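Local coordinates for CD180 antigen (PDB 3T6Q), which may cooperate with MD-1 and TLR4 in the innate B-cell response to bacterial lipopolysaccharide, and leads to NF-kappa-B activation, at residues V217-L222 against A246-L251; E257-Q262 against H275-L280; N189-I194 against G210-L215; F199-F204 against L222-I227. All coordinates share one frame; numbering follows the deposited sequence.

Contact 1: residues V217-L222 against A246-L251; sequences VIFKGL and AVFEGL. With CU (copper (II) ion), chain J.
F219 carries the apolar part of this contact. Its ring touches F248 and L251, with V247 nearby. CE2 of F219 comes 3.4 Å from CD1 of F248, and CZ is almost as near. The two side chains run side by side and point the same way. The rings are set obliquely, with centroids 5.4 Å apart and planes at 69°. F219 meets the edge of the F248 ring, near its plane. CE1 of F219 lies 4.0 Å from CD1 of L251, a looser methyl contact. CD2 of F219 also approaches the backbone O of V247.

The elements joined are helix 215-221 and the 3-10 turns at 246-251, on the convex side of the leucine-rich repeat solenoid. Each follows a strand of the parallel series, so the contact stacks one repeat on the next. The rings point inward, where F219 also touches I259 of strand 255-260. F248 makes an edge-to-face pair with F277.

The backbones come closest at K220 and G250, whose CA atoms are 4.6 Å apart. G250 has no side chain, and its CA packs directly against the backbone of F219 and K220.

No direct hydrogen bond crosses the contact. One water bridges it instead, donating to O of F219 and to O of G250, each at 2.8 Å. On the outer side, E249 turns away from the helix. Its OE2 binds the copper ion at 2.0 Å, and H275 is the other protein ligand.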
# COMPACT_ATOMS: atom_id res chain seq x y z
N VAL A 217 -25.27 -6.66 -7.95
CA VAL A 217 -24.77 -7.29 -6.73
C VAL A 217 -25.07 -6.46 -5.50
O VAL A 217 -25.47 -7.02 -4.47
CB VAL A 217 -23.25 -7.60 -6.81
CG1 VAL A 217 -22.59 -7.67 -5.43
CG2 VAL A 217 -23.01 -8.88 -7.57
N ILE A 218 -24.88 -5.13 -5.60
CA ILE A 218 -25.11 -4.23 -4.48
C ILE A 218 -26.60 -4.20 -4.08
O ILE A 218 -26.94 -4.35 -2.90
CB ILE A 218 -24.64 -2.75 -4.80
CG1 ILE A 218 -23.15 -2.65 -5.11
CG2 ILE A 218 -24.97 -1.81 -3.65
CD1 ILE A 218 -22.18 -3.20 -4.07
N PHE A 219 -27.47 -3.93 -5.05
CA PHE A 219 -28.91 -3.87 -4.76
C PHE A 219 -29.41 -5.19 -4.17
O PHE A 219 -30.12 -5.20 -3.17
CB PHE A 219 -29.73 -3.47 -6.00
CG PHE A 219 -29.54 -2.02 -6.42
CD1 PHE A 219 -29.97 -0.98 -5.61
CD2 PHE A 219 -28.92 -1.71 -7.63
CE1 PHE A 219 -29.78 0.35 -5.99
CE2 PHE A 219 -28.73 -0.40 -8.02
CZ PHE A 219 -29.18 0.63 -7.20
N LYS A 220 -29.04 -6.31 -4.78
CA LYS A 220 -29.42 -7.60 -4.22
C LYS A 220 -28.88 -7.82 -2.78
O LYS A 220 -29.62 -8.24 -1.88
CB LYS A 220 -29.03 -8.72 -5.19
CG LYS A 220 -29.26 -10.13 -4.66
CD LYS A 220 -28.69 -11.13 -5.67
CE LYS A 220 -29.31 -10.92 -7.04
NZ LYS A 220 -28.98 -12.05 -7.97
N GLY A 221 -27.61 -7.49 -2.57
CA GLY A 221 -26.96 -7.67 -1.27
C GLY A 221 -27.54 -6.79 -0.18
O GLY A 221 -27.54 -7.16 0.97
N LEU A 222 -28.06 -5.63 -0.55
CA LEU A 222 -28.64 -4.69 0.43
C LEU A 222 -30.10 -4.96 0.81
O LEU A 222 -30.73 -4.16 1.54
CB LEU A 222 -28.55 -3.24 -0.10
CG LEU A 222 -27.14 -2.67 -0.34
CD1 LEU A 222 -27.22 -1.18 -0.68
CD2 LEU A 222 -26.19 -2.87 0.83
N ALA A 246 -33.33 -4.12 -15.37
CA ALA A 246 -32.86 -5.31 -14.62
C ALA A 246 -31.91 -5.02 -13.46
O ALA A 246 -31.95 -5.70 -12.45
CB ALA A 246 -32.21 -6.34 -15.55
N VAL A 247 -31.02 -4.03 -13.63
CA VAL A 247 -30.01 -3.72 -12.64
C VAL A 247 -30.62 -3.41 -11.26
O VAL A 247 -30.03 -3.71 -10.22
CB VAL A 247 -29.13 -2.54 -13.16
CG1 VAL A 247 -28.29 -1.93 -12.06
CG2 VAL A 247 -28.25 -3.00 -14.34
N PHE A 248 -31.79 -2.79 -11.24
CA PHE A 248 -32.35 -2.17 -10.02
C PHE A 248 -33.36 -3.01 -9.24
O PHE A 248 -33.96 -2.53 -8.27
CB PHE A 248 -32.98 -0.83 -10.38
CG PHE A 248 -32.01 0.11 -11.07
CD1 PHE A 248 -30.91 0.63 -10.37
CD2 PHE A 248 -32.18 0.44 -12.40
CE1 PHE A 248 -30.00 1.49 -10.99
CE2 PHE A 248 -31.26 1.29 -13.04
CZ PHE A 248 -30.17 1.81 -12.33
N GLU A 249 -33.55 -4.26 -9.67
CA GLU A 249 -34.58 -5.17 -9.08
C GLU A 249 -34.54 -5.21 -7.55
O GLU A 249 -35.60 -5.15 -6.90
CB GLU A 249 -34.40 -6.57 -9.70
CG GLU A 249 -34.86 -6.64 -11.16
CD GLU A 249 -36.38 -6.49 -11.32
OE1 GLU A 249 -37.09 -7.54 -11.33
OE2 GLU A 249 -36.90 -5.34 -11.45
N GLY A 250 -33.33 -5.28 -6.97
CA GLY A 250 -33.18 -5.34 -5.50
C GLY A 250 -33.71 -4.13 -4.76
O GLY A 250 -34.06 -4.19 -3.57
N LEU A 251 -33.78 -2.99 -5.43
CA LEU A 251 -34.28 -1.79 -4.73
C LEU A 251 -35.74 -1.90 -4.24
O LEU A 251 -36.14 -1.17 -3.33
CB LEU A 251 -34.20 -0.57 -5.68
CG LEU A 251 -34.22 0.85 -5.15
CD1 LEU A 251 -33.18 1.04 -4.05
CD2 LEU A 251 -33.87 1.75 -6.35
CU CU J . -38.88 -5.28 -11.75
O HOH W 1 -32.59 -6.30 -2.43

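Contact 2: residues E257-Q262 against H275-L280; sequences ESINLQ and HCFSGL. With CU (copper (II) ion), chain J.
L280 and E257 bring the two backbones nearest, with CA atoms 5.1 Å apart, where a type I turn from F277 to L280 comes up against the segment 257-262. The turn is closed by N of L280 bonding to O of F277.

L280 makes the tightest side-chain contact. Its CD1 lies 3.5 Å from CG2 of I259, closer than usual for two methyl carbons. The two side chains cross obliquely. CG2 of I259 sits between its backbone N and carbonyl carbon, while CG1 is anti to the N (chi1 -177°). The same CD1 of L280 also rests 3.5 Å from O of E257.

F277 offers the edge of its ring. CE2 is 3.9 Å from CD1 of L261, and the two side chains meet tip to tip. CG2 of I259 touches CE2 as well, near the ring plane. No hydrogen bond joins the segments. Within the strand segment, OD1 of N260 accepts from N of Q262 at 2.9 Å, forming an Asx turn.

At the far end of the turn segment, NE2 of H275 binds the copper ion at 2.0 Å, shared with E249. ND1 of H275 bonds to O of N272, which would fix the rotation of the imidazole. C276 is joined to C252 by a disulfide.

The contact lies in the apolar interior of the leucine-rich repeat coil, where the chain passes from LRR 8 into LRR 9. F277 also packs edge-to-face with F274. I259 and F277 both touch L283 of strand 282-284, and the backbone of E257 hydrogen-bonds to I227 of strand 226-231.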
# COMPACT_ATOMS: atom_id res chain seq x y z
N GLU A 257 -33.97 6.66 1.16
CA GLU A 257 -34.51 8.00 0.99
C GLU A 257 -33.95 8.69 -0.26
O GLU A 257 -34.69 9.31 -1.01
CB GLU A 257 -34.21 8.87 2.21
CG GLU A 257 -35.25 9.93 2.48
CD GLU A 257 -36.43 9.41 3.31
OE1 GLU A 257 -36.93 10.19 4.17
OE2 GLU A 257 -36.86 8.24 3.11
N SER A 258 -32.64 8.57 -0.48
CA SER A 258 -31.95 9.36 -1.50
C SER A 258 -30.92 8.50 -2.16
O SER A 258 -30.17 7.79 -1.47
CB SER A 258 -31.30 10.60 -0.85
OG SER A 258 -30.50 11.31 -1.79
N ILE A 259 -30.87 8.55 -3.49
CA ILE A 259 -29.91 7.73 -4.22
C ILE A 259 -29.20 8.57 -5.27
O ILE A 259 -29.83 9.44 -5.93
CB ILE A 259 -30.55 6.47 -4.85
CG1 ILE A 259 -29.52 5.58 -5.54
CG2 ILE A 259 -31.67 6.83 -5.81
CD1 ILE A 259 -30.08 4.17 -5.85
N ASN A 260 -27.89 8.30 -5.43
CA ASN A 260 -27.11 9.02 -6.45
C ASN A 260 -26.60 7.97 -7.43
O ASN A 260 -26.04 6.93 -7.00
CB ASN A 260 -25.93 9.78 -5.76
CG ASN A 260 -25.13 10.62 -6.77
OD1 ASN A 260 -24.54 10.08 -7.69
ND2 ASN A 260 -25.11 11.91 -6.57
N LEU A 261 -26.80 8.20 -8.72
CA LEU A 261 -26.34 7.31 -9.75
C LEU A 261 -25.50 8.05 -10.80
O LEU A 261 -25.53 7.72 -11.99
CB LEU A 261 -27.58 6.64 -10.42
CG LEU A 261 -28.23 5.57 -9.52
CD1 LEU A 261 -29.67 5.22 -9.89
CD2 LEU A 261 -27.33 4.31 -9.49
N GLN A 262 -24.77 9.07 -10.38
CA GLN A 262 -24.07 9.90 -11.36
C GLN A 262 -23.12 9.11 -12.29
O GLN A 262 -22.51 8.11 -11.87
CB GLN A 262 -23.31 11.03 -10.64
CG GLN A 262 -22.09 10.54 -9.82
CD GLN A 262 -21.00 11.62 -9.72
OE1 GLN A 262 -21.28 12.76 -9.43
NE2 GLN A 262 -19.76 11.24 -9.97
N HIS A 275 -39.06 1.67 -12.24
CA HIS A 275 -40.25 1.10 -11.57
C HIS A 275 -40.00 0.59 -10.15
O HIS A 275 -40.96 0.55 -9.39
CB HIS A 275 -40.92 0.00 -12.43
CG HIS A 275 -40.14 -1.30 -12.48
ND1 HIS A 275 -39.21 -1.56 -13.42
CD2 HIS A 275 -40.17 -2.41 -11.63
CE1 HIS A 275 -38.69 -2.79 -13.22
NE2 HIS A 275 -39.28 -3.31 -12.12
N CYS A 276 -38.75 0.24 -9.78
CA CYS A 276 -38.42 -0.07 -8.37
C CYS A 276 -38.11 1.11 -7.42
O CYS A 276 -37.75 0.89 -6.24
CB CYS A 276 -37.31 -1.14 -8.24
SG CYS A 276 -37.97 -2.81 -8.52
N PHE A 277 -38.30 2.34 -7.89
CA PHE A 277 -37.81 3.52 -7.16
C PHE A 277 -38.94 4.20 -6.43
O PHE A 277 -38.78 5.31 -5.92
CB PHE A 277 -37.13 4.54 -8.13
CG PHE A 277 -35.77 4.11 -8.64
CD1 PHE A 277 -35.61 2.99 -9.45
CD2 PHE A 277 -34.62 4.87 -8.31
CE1 PHE A 277 -34.35 2.65 -9.94
CE2 PHE A 277 -33.36 4.51 -8.77
CZ PHE A 277 -33.21 3.40 -9.59
N SER A 278 -40.10 3.54 -6.30
CA SER A 278 -41.25 4.25 -5.77
C SER A 278 -41.12 4.73 -4.33
O SER A 278 -41.78 5.69 -3.95
CB SER A 278 -42.60 3.54 -6.04
OG SER A 278 -42.57 2.27 -5.43
N GLY A 279 -40.27 4.12 -3.51
CA GLY A 279 -40.02 4.72 -2.16
C GLY A 279 -39.08 5.95 -2.11
O GLY A 279 -39.00 6.66 -1.09
N LEU A 280 -38.36 6.23 -3.19
CA LEU A 280 -37.33 7.30 -3.15
C LEU A 280 -37.89 8.71 -2.99
O LEU A 280 -38.90 9.07 -3.60
CB LEU A 280 -36.40 7.29 -4.37
CG LEU A 280 -35.17 6.37 -4.41
CD1 LEU A 280 -34.12 6.74 -3.38
CD2 LEU A 280 -35.55 4.89 -4.27
CU CU J . -38.88 -5.28 -11.75

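Contact 3: residues N189-I194 against G210-L215; sequences NDIAGI and GGTQNL
T212 and I191 are linked by a weak hydrogen bond. N of I191 donates to OG1 of T212 over 3.4 Å, with an angle of 145° at the hydrogen. A second weak bond runs the other way: N of Q213 donates to OD1 of D190 at 3.5 Å. D190 CG is anti to its backbone N (chi1 -169°), and the carboxylate ends near the Q213 backbone.

Van der Waals contact is slight. OD1 of D190 also rests 3.6 Å from CB of Q213, and the two side chains cross at about a right angle. CB of I191 approaches OG1 of T212, and both residues touch I218 of helix 215-221.

Q213 is tied back to its own loop. Its NE2 donates to O of G211 at 2.8 Å, and that oxygen lies close to the plane of the amide. N189 turns away to the preceding repeat, where its amide bonds to O of F160 and N of I165. This is the asparagine position of the leucine-rich repeat. N214 stands at the N-cap of helix 215-221.

Two long polar bonds carry this contact, one donor from each side. Between these two segments the link is thus weak but directional, with little apolar surface, beside the backbone bond of G210 with G188.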
# COMPACT_ATOMS: atom_id res chain seq x y z
N ASN A 189 -13.94 0.61 -3.54
CA ASN A 189 -13.72 -0.80 -3.26
C ASN A 189 -14.61 -1.61 -4.21
O ASN A 189 -15.82 -1.42 -4.26
CB ASN A 189 -14.15 -1.13 -1.81
CG ASN A 189 -13.17 -0.57 -0.77
OD1 ASN A 189 -12.21 -1.24 -0.39
ND2 ASN A 189 -13.38 0.66 -0.36
N ASP A 190 -14.02 -2.55 -4.91
CA ASP A 190 -14.80 -3.29 -5.88
C ASP A 190 -15.50 -4.48 -5.21
O ASP A 190 -14.93 -5.56 -5.07
CB ASP A 190 -13.95 -3.71 -7.07
CG ASP A 190 -14.80 -4.25 -8.22
OD1 ASP A 190 -15.99 -3.81 -8.39
OD2 ASP A 190 -14.27 -5.11 -8.94
N ILE A 191 -16.74 -4.25 -4.79
CA ILE A 191 -17.51 -5.27 -4.11
C ILE A 191 -18.04 -6.25 -5.14
O ILE A 191 -18.80 -5.88 -6.02
CB ILE A 191 -18.69 -4.70 -3.28
CG1 ILE A 191 -18.21 -3.55 -2.40
CG2 ILE A 191 -19.36 -5.79 -2.45
CD1 ILE A 191 -17.40 -3.95 -1.19
N ALA A 192 -17.59 -7.50 -5.05
CA ALA A 192 -18.04 -8.57 -5.95
C ALA A 192 -19.10 -9.48 -5.34
O ALA A 192 -19.78 -10.17 -6.07
CB ALA A 192 -16.86 -9.38 -6.49
N GLY A 193 -19.28 -9.46 -4.02
CA GLY A 193 -20.35 -10.28 -3.42
C GLY A 193 -20.73 -9.76 -2.05
O GLY A 193 -19.92 -9.16 -1.36
N ILE A 194 -21.97 -10.01 -1.66
CA ILE A 194 -22.48 -9.70 -0.33
C ILE A 194 -23.24 -10.96 0.13
O ILE A 194 -24.05 -11.53 -0.62
CB ILE A 194 -23.43 -8.47 -0.36
CG1 ILE A 194 -22.65 -7.20 -0.80
CG2 ILE A 194 -24.06 -8.23 1.03
CD1 ILE A 194 -23.51 -5.96 -0.94
N GLY A 210 -19.23 4.13 -4.24
CA GLY A 210 -18.76 4.85 -5.42
C GLY A 210 -17.81 4.07 -6.33
O GLY A 210 -16.84 3.43 -5.86
N GLY A 211 -18.10 4.11 -7.63
CA GLY A 211 -17.25 3.44 -8.61
C GLY A 211 -17.46 1.96 -8.77
O GLY A 211 -16.76 1.33 -9.58
N THR A 212 -18.39 1.35 -8.01
CA THR A 212 -18.47 -0.14 -8.02
C THR A 212 -18.90 -0.61 -9.44
O THR A 212 -19.66 0.07 -10.17
CB THR A 212 -19.34 -0.78 -6.85
OG1 THR A 212 -18.77 -2.06 -6.36
CG2 THR A 212 -20.75 -1.01 -7.33
N GLN A 213 -18.38 -1.75 -9.83
CA GLN A 213 -18.53 -2.27 -11.19
C GLN A 213 -19.74 -3.20 -11.31
O GLN A 213 -20.07 -3.65 -12.43
CB GLN A 213 -17.23 -2.98 -11.64
CG GLN A 213 -15.99 -2.07 -11.66
CD GLN A 213 -16.10 -0.90 -12.65
OE1 GLN A 213 -16.09 -1.11 -13.87
NE2 GLN A 213 -16.21 0.34 -12.12
N ASN A 214 -20.43 -3.47 -10.19
CA ASN A 214 -21.56 -4.41 -10.24
C ASN A 214 -22.76 -3.98 -9.40
O ASN A 214 -22.98 -4.47 -8.29
CB ASN A 214 -21.12 -5.87 -9.94
CG ASN A 214 -22.10 -6.91 -10.51
OD1 ASN A 214 -23.32 -6.67 -10.61
ND2 ASN A 214 -21.57 -8.09 -10.86
N LEU A 215 -23.55 -3.06 -9.98
CA LEU A 215 -24.69 -2.49 -9.31
C LEU A 215 -25.71 -3.59 -8.90
O LEU A 215 -26.27 -3.53 -7.83
CB LEU A 215 -25.38 -1.46 -10.20
CG LEU A 215 -24.74 -0.07 -10.32
CD1 LEU A 215 -25.53 0.81 -11.29
CD2 LEU A 215 -24.67 0.58 -8.93

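Contact 4: residues F199-F204 against L222-I227; sequences FDSAVF and LKNSTI. With NAG (2-acetamido-2-deoxy-beta-D-glucopyranose), chain S.
F204 and T226 lie on neighbouring parallel strands of the leucine-rich repeat solenoid. N of F204 donates to O of T226, and N of T226 donates to O of A202, both at 2.8 Å. The bridges pair V203 with T226 and F204 with I227. O of F204 also receives a CA-H contact from I227.

Each strand is preceded by a type II turn, F199 to A202 and L222 to S225. The turns are closed by N of A202 to O of F199 and N of S225 to O of L222. O of L222 takes a second donor, OG of S225, at 2.7 Å and on a lone pair.

N224 links the two turns. Its CG is anti to the backbone N (chi1 -153°), and OD1 accepts from N of S201 at 2.9 Å. ND2 of N224 carries the N-linked sugar, whose C8 methyl lies near OG1 of T226. The amide thus serves both the protein and the glycan.

Two waters add further polar links. One donates to OD1 of D200 and to O of K223. The other donates to O of A202 and O of N224 and accepts from OG1 of T226.

Inside the coil, CD2 of L222 sits 3.5 Å from the centroid of the F199 ring, 13° off its normal, a CH-pi contact.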
# COMPACT_ATOMS: atom_id res chain seq x y z
N PHE A 199 -27.43 -7.92 5.35
CA PHE A 199 -28.06 -6.63 5.62
C PHE A 199 -29.46 -6.67 6.25
O PHE A 199 -30.12 -5.63 6.36
CB PHE A 199 -28.07 -5.79 4.34
CG PHE A 199 -26.75 -5.13 4.09
CD1 PHE A 199 -26.55 -3.79 4.45
CD2 PHE A 199 -25.69 -5.86 3.56
CE1 PHE A 199 -25.33 -3.19 4.24
CE2 PHE A 199 -24.46 -5.25 3.34
CZ PHE A 199 -24.29 -3.92 3.68
N ASP A 200 -29.88 -7.85 6.71
CA ASP A 200 -31.17 -8.01 7.37
C ASP A 200 -31.30 -7.00 8.48
O ASP A 200 -30.41 -6.90 9.34
CB ASP A 200 -31.35 -9.42 7.95
CG ASP A 200 -31.63 -10.45 6.87
OD1 ASP A 200 -31.71 -10.12 5.65
OD2 ASP A 200 -31.77 -11.63 7.24
N SER A 201 -32.39 -6.24 8.46
CA SER A 201 -32.66 -5.24 9.49
C SER A 201 -31.62 -4.11 9.67
O SER A 201 -31.68 -3.37 10.67
CB SER A 201 -32.90 -5.91 10.85
OG SER A 201 -34.07 -6.67 10.78
N ALA A 202 -30.68 -3.98 8.74
CA ALA A 202 -29.61 -2.96 8.85
C ALA A 202 -30.18 -1.57 8.65
O ALA A 202 -31.06 -1.39 7.81
CB ALA A 202 -28.50 -3.24 7.84
N VAL A 203 -29.69 -0.61 9.44
CA VAL A 203 -30.14 0.78 9.34
C VAL A 203 -28.91 1.71 9.27
O VAL A 203 -28.14 1.83 10.24
CB VAL A 203 -31.06 1.19 10.53
CG1 VAL A 203 -31.43 2.66 10.45
CG2 VAL A 203 -32.31 0.32 10.57
N PHE A 204 -28.70 2.35 8.12
CA PHE A 204 -27.55 3.25 7.88
C PHE A 204 -27.99 4.66 7.61
O PHE A 204 -29.07 4.88 7.05
CB PHE A 204 -26.74 2.79 6.67
CG PHE A 204 -25.91 1.59 6.96
CD1 PHE A 204 -24.60 1.75 7.45
CD2 PHE A 204 -26.43 0.32 6.81
CE1 PHE A 204 -23.84 0.63 7.76
CE2 PHE A 204 -25.68 -0.81 7.12
CZ PHE A 204 -24.38 -0.65 7.60
N LEU A 222 -28.06 -5.63 -0.55
CA LEU A 222 -28.64 -4.69 0.43
C LEU A 222 -30.10 -4.96 0.81
O LEU A 222 -30.73 -4.16 1.54
CB LEU A 222 -28.55 -3.24 -0.10
CG LEU A 222 -27.14 -2.67 -0.34
CD1 LEU A 222 -27.22 -1.18 -0.68
CD2 LEU A 222 -26.19 -2.87 0.83
N LYS A 223 -30.65 -6.05 0.32
CA LYS A 223 -31.99 -6.48 0.72
C LYS A 223 -32.31 -6.27 2.21
O LYS A 223 -31.51 -6.60 3.09
CB LYS A 223 -32.18 -7.96 0.34
CG LYS A 223 -33.60 -8.44 0.70
CD LYS A 223 -33.81 -9.87 0.23
CE LYS A 223 -35.21 -10.39 0.59
NZ LYS A 223 -35.27 -11.86 0.37
N ASN A 224 -33.47 -5.67 2.47
CA ASN A 224 -33.98 -5.45 3.81
C ASN A 224 -33.37 -4.28 4.60
O ASN A 224 -33.75 -4.04 5.74
CB ASN A 224 -33.92 -6.77 4.62
CG ASN A 224 -34.97 -6.81 5.71
OD1 ASN A 224 -34.68 -6.97 6.91
ND2 ASN A 224 -36.21 -6.64 5.29
N SER A 225 -32.39 -3.56 4.00
CA SER A 225 -31.75 -2.44 4.69
C SER A 225 -32.60 -1.18 4.64
O SER A 225 -33.50 -1.07 3.80
CB SER A 225 -30.33 -2.17 4.10
OG SER A 225 -30.45 -1.75 2.75
N THR A 226 -32.35 -0.25 5.56
CA THR A 226 -32.94 1.09 5.54
C THR A 226 -31.78 2.09 5.51
O THR A 226 -30.93 2.08 6.42
CB THR A 226 -33.78 1.30 6.80
OG1 THR A 226 -34.81 0.31 6.80
CG2 THR A 226 -34.45 2.70 6.83
N ILE A 227 -31.73 2.92 4.46
CA ILE A 227 -30.55 3.77 4.19
C ILE A 227 -31.08 5.17 3.90
O ILE A 227 -32.04 5.34 3.12
CB ILE A 227 -29.76 3.27 2.95
CG1 ILE A 227 -29.32 1.80 3.14
CG2 ILE A 227 -28.53 4.17 2.72
CD1 ILE A 227 -29.07 1.03 1.86
C1 NAG S . -37.31 -6.66 6.20
C2 NAG S . -38.32 -5.60 5.76
C3 NAG S . -39.63 -5.76 6.54
C4 NAG S . -40.06 -7.24 6.53
C5 NAG S . -38.92 -8.08 7.11
C6 NAG S . -39.26 -9.56 7.37
C7 NAG S . -37.31 -3.58 4.85
C8 NAG S . -36.76 -2.20 5.12
N2 NAG S . -37.79 -4.25 5.90
O3 NAG S . -40.62 -4.91 6.01
O4 NAG S . -41.25 -7.38 7.27
O5 NAG S . -37.85 -7.97 6.18
O6 NAG S . -39.49 -10.13 6.11
O7 NAG S . -37.28 -4.05 3.72
O HOH W 2 -30.15 -8.95 3.64
O HOH W 3 -33.79 -2.29 7.71

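Overall arrangement
All four contacts lie on one side of the chain's centre. Contacts 1, 3 and 4 join neighbouring turns of the solenoid; contact 2 packs a strand against the end of its own turn. Contacts 1 and 2 are apolar and buried. They meet through F248 and F277, and at the surface E249 and H275 share the copper ion. Contact 3 is also largely buried but polar and weakly bonded. It touches contact 1 where T212 meets I218. Contact 4 is only partly buried and has the regular bonds of parallel strands, with waters and a glycan on its outer side. It shares L222 with contact 1, just after helix 215-221. Its strand 226-231 neighbours strand 255-260 in contact 2.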